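Local coordinates for KLLA0E08119p (Kluyveromyces lactis, PDB 3VA7), which probably carboxylates urea at the expense of ATP and bicarbonate, with biotin as carboxyl carrier, this chain being the urea carboxylase part of a longer bifunctional protein, at residues 719-725 against 1010-1014; 853-857 against 886-890. One frame throughout, in Å; residues are numbered along the deposited sequence.

Overall arrangement
Contact 1 (719-725 with 1010-1014) is buried throughout and ties a loop of carboxyltransferase subdomains A and B to one of subdomains C and D, the Lys1012 side chain about 6 Å from the bound urea and about 7 Å from the biotin compound. Contact 2 (853-857 with 886-890) lies within the C and D region and is only partly buried, with Glu854, Leu855 and Glu856 at the surface. Their centres are about 16 Å apart, contact 2 nested along the chain inside contact 1. Each relies on a long cationic side chain: Lys1012 bonds Ala719 O, whereas Arg888 packs on leucine, bonds Gly853 O weakly and has its stronger bond to Tyr852 O, just before the segment.

Contact 1 (719-725 against 1010-1014); sequences AGLHPSN and GTKYN
Lys1012 reaches past Asn725 to Ala719, where its NZ donates a hydrogen bond of 2.8 Å to the carbonyl O of Ala719. The ammonium group lies in the carbonyl plane, at a C=O...N angle of 148°. The lysine chain is bent at chi2 (133°) and extended beyond it, which carries CD alongside the Asn725 side chain, 3.8 Å from Asn725 CG, the two running in opposite directions. Next along, Leu721 N gives a hydrogen bond of 2.9 Å to Gly1010 O, and Leu721 CG sits against the same oxygen. Thr1011 OG1 accepts a weak bond of 3.4 Å from His722 N while donating to Lys1012 O at 3.1 Å. The His722 ring crosses the Asn1014 side chain at about a right angle, ring and amide planes 51° apart.

Gly720 comes closest in backbone terms, its CA 3.8 Å from that of Thr1011; at its backbone angles a side chain would jam against the preceding carbonyl. A type I turn from His722 to Asn725 shapes the loop. Outside, Leu721 and Thr1011 pack on helix 1133-1142, and Lys1012 NZ also makes a salt bridge to Asp728 and a hydrogen bond to Gly755 O, in the biotin pocket. A methionine in place of Lys1012 would probably leave Asp728 without its counter-charge and both carbonyls without this donor. The A/B loop thus offers backbone groups (Ala719 O, Leu721 N, His722 N), met from the C/D side by one carbonyl and two side chains; the Lys1012 side chain lies about 6 Å from the bound urea, its ammonium gripped by three oxygens.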
ATOM      1  N   ALA A 719      16.463   7.597  28.768  1.00 34.11           N
ATOM      2  CA  ALA A 719      15.449   7.544  27.707  1.00 33.56           C
ATOM      3  C   ALA A 719      15.248   8.913  26.969  1.00 33.92           C
ATOM      4  O   ALA A 719      14.412   9.043  26.066  1.00 33.00           O
ATOM      5  CB  ALA A 719      14.135   7.028  28.256  1.00 32.52           C
ATOM      6  N   GLY A 720      16.030   9.921  27.360  1.00 34.28           N
ATOM      7  CA  GLY A 720      15.959  11.244  26.770  1.00 34.67           C
ATOM      8  C   GLY A 720      15.924  12.267  27.894  1.00 35.51           C
ATOM      9  O   GLY A 720      15.414  11.996  28.983  1.00 35.97           O
ATOM     10  N   LEU A 721      16.443  13.455  27.626  1.00 35.52           N
ATOM     11  CA  LEU A 721      16.559  14.464  28.640  1.00 34.91           C
ATOM     12  C   LEU A 721      15.241  15.118  28.981  1.00 35.09           C
ATOM     13  O   LEU A 721      14.983  15.412  30.135  1.00 35.36           O
ATOM     14  CB  LEU A 721      17.618  15.472  28.260  1.00 34.77           C
ATOM     15  CG  LEU A 721      18.968  14.823  28.537  1.00 35.65           C
ATOM     16  CD1 LEU A 721      20.103  15.609  27.959  1.00 36.73           C
ATOM     17  CD2 LEU A 721      19.152  14.686  30.035  1.00 36.56           C
ATOM     18  N   HIS A 722      14.366  15.309  28.015  1.00 35.05           N
ATOM     19  CA  HIS A 722      13.161  16.050  28.341  1.00 35.31           C
ATOM     20  C   HIS A 722      12.280  15.258  29.338  1.00 35.96           C
ATOM     21  O   HIS A 722      12.075  14.052  29.159  1.00 36.19           O
ATOM     22  CB  HIS A 722      12.408  16.362  27.097  1.00 34.62           C
ATOM     23  CG  HIS A 722      11.230  17.220  27.331  1.00 36.02           C
ATOM     24  ND1 HIS A 722      11.243  18.573  27.082  1.00 35.79           N
ATOM     25  CD2 HIS A 722       9.992  16.928  27.799  1.00 37.01           C
ATOM     26  CE1 HIS A 722      10.053  19.078  27.369  1.00 36.88           C
ATOM     27  NE2 HIS A 722       9.274  18.098  27.798  1.00 37.85           N
ATOM     28  N   PRO A 723      11.747  15.930  30.383  1.00 35.70           N
ATOM     29  CA  PRO A 723      11.136  15.131  31.418  1.00 35.59           C
ATOM     30  C   PRO A 723       9.929  14.341  31.001  1.00 35.48           C
ATOM     31  O   PRO A 723       9.548  13.485  31.780  1.00 37.73           O
ATOM     32  CB  PRO A 723      10.729  16.159  32.471  1.00 35.86           C
ATOM     33  CG  PRO A 723      11.593  17.311  32.206  1.00 36.05           C
ATOM     34  CD  PRO A 723      11.720  17.354  30.739  1.00 35.41           C
ATOM     35  N   SER A 724       9.329  14.583  29.828  1.00 34.55           N
ATOM     36  CA  SER A 724       8.222  13.725  29.297  1.00 33.44           C
ATOM     37  C   SER A 724       8.716  12.445  28.636  1.00 33.22           C
ATOM     38  O   SER A 724       7.897  11.571  28.288  1.00 34.20           O
ATOM     39  CB  SER A 724       7.404  14.431  28.220  1.00 33.44           C
ATOM     40  OG  SER A 724       8.136  14.495  27.005  1.00 32.00           O
ATOM     41  N   ASN A 725      10.026  12.378  28.384  1.00 31.66           N
ATOM     42  CA  ASN A 725      10.657  11.242  27.715  1.00 29.83           C
ATOM     43  C   ASN A 725      10.655  10.024  28.641  1.00 29.30           C
ATOM     44  O   ASN A 725      10.973  10.137  29.821  1.00 28.93           O
ATOM     45  CB  ASN A 725      12.104  11.601  27.325  1.00 29.24           C
ATOM     46  CG  ASN A 725      12.196  12.639  26.210  1.00 31.09           C
ATOM     47  OD1 ASN A 725      11.244  13.390  25.910  1.00 35.06           O
ATOM     48  ND2 ASN A 725      13.362  12.696  25.587  1.00 30.34           N
ATOM     49  N   GLY A1010      20.749  12.169  25.071  1.00 26.03           N
ATOM     50  CA  GLY A1010      20.029  12.712  23.926  1.00 24.22           C
ATOM     51  C   GLY A1010      18.702  13.220  24.387  1.00 24.80           C
ATOM     52  O   GLY A1010      18.541  13.536  25.573  1.00 25.94           O
ATOM     53  N   THR A1011      17.741  13.297  23.483  1.00 23.88           N
ATOM     54  CA  THR A1011      16.403  13.684  23.839  1.00 25.20           C
ATOM     55  C   THR A1011      15.552  13.444  22.600  1.00 25.74           C
ATOM     56  O   THR A1011      16.070  13.326  21.489  1.00 26.26           O
ATOM     57  CB  THR A1011      16.262  15.186  24.235  1.00 26.00           C
ATOM     58  OG1 THR A1011      14.911  15.439  24.630  1.00 28.93           O
ATOM     59  CG2 THR A1011      16.535  16.146  23.035  1.00 25.97           C
ATOM     60  N   LYS A1012      14.250  13.378  22.796  1.00 25.92           N
ATOM     61  CA  LYS A1012      13.328  13.216  21.711  1.00 26.83           C
ATOM     62  C   LYS A1012      12.815  14.605  21.434  1.00 28.06           C
ATOM     63  O   LYS A1012      12.954  15.496  22.291  1.00 29.43           O
ATOM     64  CB  LYS A1012      12.244  12.251  22.142  1.00 26.66           C
ATOM     65  CG  LYS A1012      12.775  10.777  22.192  1.00 24.65           C
ATOM     66  CD  LYS A1012      12.375  10.072  23.474  1.00 24.24           C
ATOM     67  CE  LYS A1012      12.644   8.603  23.389  1.00 24.95           C
ATOM     68  NZ  LYS A1012      12.235   7.923  24.616  1.00 26.63           N
ATOM     69  N   TYR A1013      12.284  14.845  20.245  1.00 27.84           N
ATOM     70  CA  TYR A1013      11.907  16.201  19.911  1.00 27.97           C
ATOM     71  C   TYR A1013      10.816  16.773  20.847  1.00 28.72           C
ATOM     72  O   TYR A1013      10.016  16.029  21.455  1.00 28.65           O
ATOM     73  CB  TYR A1013      11.428  16.260  18.461  1.00 28.18           C
ATOM     74  CG  TYR A1013      12.506  16.333  17.362  1.00 28.11           C
ATOM     75  CD1 TYR A1013      13.754  15.654  17.477  1.00 25.78           C
ATOM     76  CD2 TYR A1013      12.256  17.042  16.179  1.00 29.28           C
ATOM     77  CE1 TYR A1013      14.709  15.718  16.464  1.00 25.78           C
ATOM     78  CE2 TYR A1013      13.224  17.098  15.126  1.00 27.51           C
ATOM     79  CZ  TYR A1013      14.416  16.447  15.276  1.00 27.66           C
ATOM     80  OH  TYR A1013      15.312  16.510  14.249  1.00 28.43           O
ATOM     81  N   ASN A1014      10.812  18.103  20.979  1.00 28.36           N
ATOM     82  CA  ASN A1014       9.809  18.811  21.721  1.00 27.23           C
ATOM     83  C   ASN A1014       9.335  20.022  20.937  1.00 27.52           C
ATOM     84  O   ASN A1014       9.979  21.072  20.966  1.00 27.37           O
ATOM     85  CB  ASN A1014      10.381  19.198  23.083  1.00 26.90           C
ATOM     86  CG  ASN A1014       9.558  20.276  23.798  1.00 28.58           C
ATOM     87  OD1 ASN A1014      10.130  21.155  24.478  1.00 37.55           O
ATOM     88  ND2 ASN A1014       8.246  20.257  23.622  1.00 22.95           N
TER

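Contact 2 (853-857 against 886-890); sequences GELEF and GVRSV
Arg888 projects from the turn before strand 889-894 into the bend of loop 853-857, and its guanidinium is the chief point of contact. Leu855 CA lies over the centre of one guanidinium face, 4.1 Å above the plane, while the Leu855 methyl CD2 sits 3.6 Å from Arg888 CZ, close to both NH1 and NH2. At the edge, near the plane, Gly853 O takes a weak hydrogen bond of 3.5 Å from Arg888 NH2, fairly straight at 159°. Further down the arginine, Glu856 O approaches CD at 3.6 Å, so loop carbonyls also border the aliphatic part of the side chain. CG stands between the backbone N and carbonyl carbon (chi1 63°), and the bend at chi3 (-98°) swings the guanidinium toward Gly853 O. Its stronger polar partner is the carbonyl O of Tyr852, the last residue of strand 847-852, which accepts from Arg888 NE.

Segment 853-857 leads from that strand into helix 859-875, the helical connection of a beta-alpha-beta crossover to strand 880-885. Residues 886-888 then form the turn of the hairpin joining strands 880-885 and 889-894, closed by a 3.0 Å bond from Gly886 N to Ser889 O. Strand 889-894 lies in the antiparallel sheet between the other two.

The second, apolar patch pairs Val887 with Phe857. The methyl CG1 of Val887 meets the edge of the Phe857 ring at CD1, 4.0 Å away and near the ring plane, the side chains crossing at about a right angle. Phe857 also packs on Cys862 of the helix, on Arg1007 and on Met1030, while its backbone N bonds Glu718 OE1.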
ATOM      1  N   GLY A 853      10.674  -2.607  36.952  1.00 39.42           N
ATOM      2  CA  GLY A 853      11.885  -2.023  37.458  1.00 40.96           C
ATOM      3  C   GLY A 853      11.671  -0.611  37.907  1.00 42.66           C
ATOM      4  O   GLY A 853      10.539  -0.139  37.931  1.00 42.80           O
ATOM      5  N   GLU A 854      12.771   0.038  38.279  1.00 44.33           N
ATOM      6  CA  GLU A 854      12.843   1.482  38.330  1.00 46.89           C
ATOM      7  C   GLU A 854      12.978   1.995  36.871  1.00 47.34           C
ATOM      8  O   GLU A 854      13.058   1.190  35.920  1.00 46.48           O
ATOM      9  CB  GLU A 854      14.020   1.926  39.227  1.00 48.04           C
ATOM     10  CG  GLU A 854      14.008   1.322  40.666  1.00 49.72           C
ATOM     11  CD  GLU A 854      12.957   1.955  41.594  1.00 54.90           C
ATOM     12  OE1 GLU A 854      12.480   3.069  41.281  1.00 57.51           O
ATOM     13  OE2 GLU A 854      12.593   1.337  42.633  1.00 57.85           O
ATOM     14  N   LEU A 855      12.937   3.312  36.685  1.00 48.60           N
ATOM     15  CA  LEU A 855      12.967   3.887  35.320  1.00 50.08           C
ATOM     16  C   LEU A 855      14.407   3.776  34.729  1.00 50.36           C
ATOM     17  O   LEU A 855      15.281   4.646  34.897  1.00 50.58           O
ATOM     18  CB  LEU A 855      12.346   5.304  35.251  1.00 50.52           C
ATOM     19  CG  LEU A 855      10.971   5.624  35.937  1.00 53.72           C
ATOM     20  CD1 LEU A 855      10.517   7.090  35.718  1.00 52.95           C
ATOM     21  CD2 LEU A 855       9.790   4.651  35.616  1.00 53.99           C
ATOM     22  N   GLU A 856      14.623   2.656  34.046  1.00 49.75           N
ATOM     23  CA  GLU A 856      15.939   2.079  33.901  1.00 49.24           C
ATOM     24  C   GLU A 856      15.869   0.926  32.892  1.00 47.83           C
ATOM     25  O   GLU A 856      14.844   0.198  32.809  1.00 48.95           O
ATOM     26  CB  GLU A 856      16.355   1.498  35.233  1.00 49.92           C
ATOM     27  CG  GLU A 856      17.799   1.174  35.336  1.00 54.74           C
ATOM     28  CD  GLU A 856      18.601   2.386  35.750  1.00 60.48           C
ATOM     29  OE1 GLU A 856      19.780   2.186  36.153  1.00 61.53           O
ATOM     30  OE2 GLU A 856      18.041   3.528  35.680  1.00 62.67           O
ATOM     31  N   PHE A 857      16.935   0.755  32.119  1.00 43.91           N
ATOM     32  CA  PHE A 857      16.972  -0.333  31.215  1.00 40.33           C
ATOM     33  C   PHE A 857      17.815  -1.386  31.897  1.00 40.09           C
ATOM     34  O   PHE A 857      18.748  -1.047  32.647  1.00 41.07           O
ATOM     35  CB  PHE A 857      17.574   0.047  29.876  1.00 38.70           C
ATOM     36  CG  PHE A 857      18.008  -1.123  29.088  1.00 34.06           C
ATOM     37  CD1 PHE A 857      17.092  -1.855  28.361  1.00 28.97           C
ATOM     38  CD2 PHE A 857      19.343  -1.535  29.113  1.00 33.71           C
ATOM     39  CE1 PHE A 857      17.489  -2.961  27.630  1.00 30.45           C
ATOM     40  CE2 PHE A 857      19.769  -2.680  28.401  1.00 31.27           C
ATOM     41  CZ  PHE A 857      18.838  -3.407  27.663  1.00 31.10           C
ATOM     42  N   GLY A 886       7.192  -3.588  25.140  1.00 25.35           N
ATOM     43  CA  GLY A 886       8.031  -2.409  25.105  1.00 25.78           C
ATOM     44  C   GLY A 886       9.377  -2.651  25.794  1.00 26.14           C
ATOM     45  O   GLY A 886       9.747  -3.780  26.080  1.00 26.82           O
ATOM     46  N   VAL A 887      10.092  -1.589  26.123  1.00 26.11           N
ATOM     47  CA  VAL A 887      11.449  -1.743  26.592  1.00 26.17           C
ATOM     48  C   VAL A 887      11.524  -2.391  27.969  1.00 26.62           C
ATOM     49  O   VAL A 887      12.366  -3.266  28.199  1.00 26.63           O
ATOM     50  CB  VAL A 887      12.195  -0.401  26.566  1.00 26.40           C
ATOM     51  CG1 VAL A 887      13.455  -0.463  27.478  1.00 24.59           C
ATOM     52  CG2 VAL A 887      12.498  -0.013  25.080  1.00 24.94           C
ATOM     53  N   ARG A 888      10.639  -1.988  28.867  1.00 26.11           N
ATOM     54  CA  ARG A 888      10.652  -2.528  30.213  1.00 26.79           C
ATOM     55  C   ARG A 888       9.185  -2.755  30.705  1.00 26.50           C
ATOM     56  O   ARG A 888       8.899  -2.776  31.898  1.00 25.63           O
ATOM     57  CB  ARG A 888      11.376  -1.529  31.121  1.00 27.28           C
ATOM     58  CG  ARG A 888      10.664  -0.206  31.193  1.00 28.53           C
ATOM     59  CD  ARG A 888      11.364   0.692  32.134  1.00 32.76           C
ATOM     60  NE  ARG A 888      10.775   0.727  33.473  1.00 33.75           N
ATOM     61  CZ  ARG A 888       9.823   1.562  33.861  1.00 33.93           C
ATOM     62  NH1 ARG A 888       9.286   2.424  33.031  1.00 31.25           N
ATOM     63  NH2 ARG A 888       9.401   1.521  35.111  1.00 39.25           N
ATOM     64  N   SER A 889       8.272  -2.910  29.756  1.00 26.22           N
ATOM     65  CA  SER A 889       6.872  -2.941  30.039  1.00 26.07           C
ATOM     66  C   SER A 889       6.180  -3.816  29.003  1.00 25.54           C
ATOM     67  O   SER A 889       6.799  -4.260  28.008  1.00 25.55           O
ATOM     68  CB  SER A 889       6.320  -1.531  29.968  1.00 26.12           C
ATOM     69  OG  SER A 889       6.213  -1.230  28.578  1.00 29.52           O
ATOM     70  N   VAL A 890       4.893  -4.075  29.230  1.00 24.25           N
ATOM     71  CA  VAL A 890       4.095  -4.771  28.224  1.00 23.43           C
ATOM     72  C   VAL A 890       2.709  -4.286  28.409  1.00 23.65           C
ATOM     73  O   VAL A 890       2.238  -4.058  29.540  1.00 23.74           O
ATOM     74  CB  VAL A 890       4.136  -6.364  28.350  1.00 24.44           C
ATOM     75  CG1 VAL A 890       3.851  -6.824  29.830  1.00 24.40           C
ATOM     76  CG2 VAL A 890       3.158  -7.055  27.350  1.00 21.06           C
TER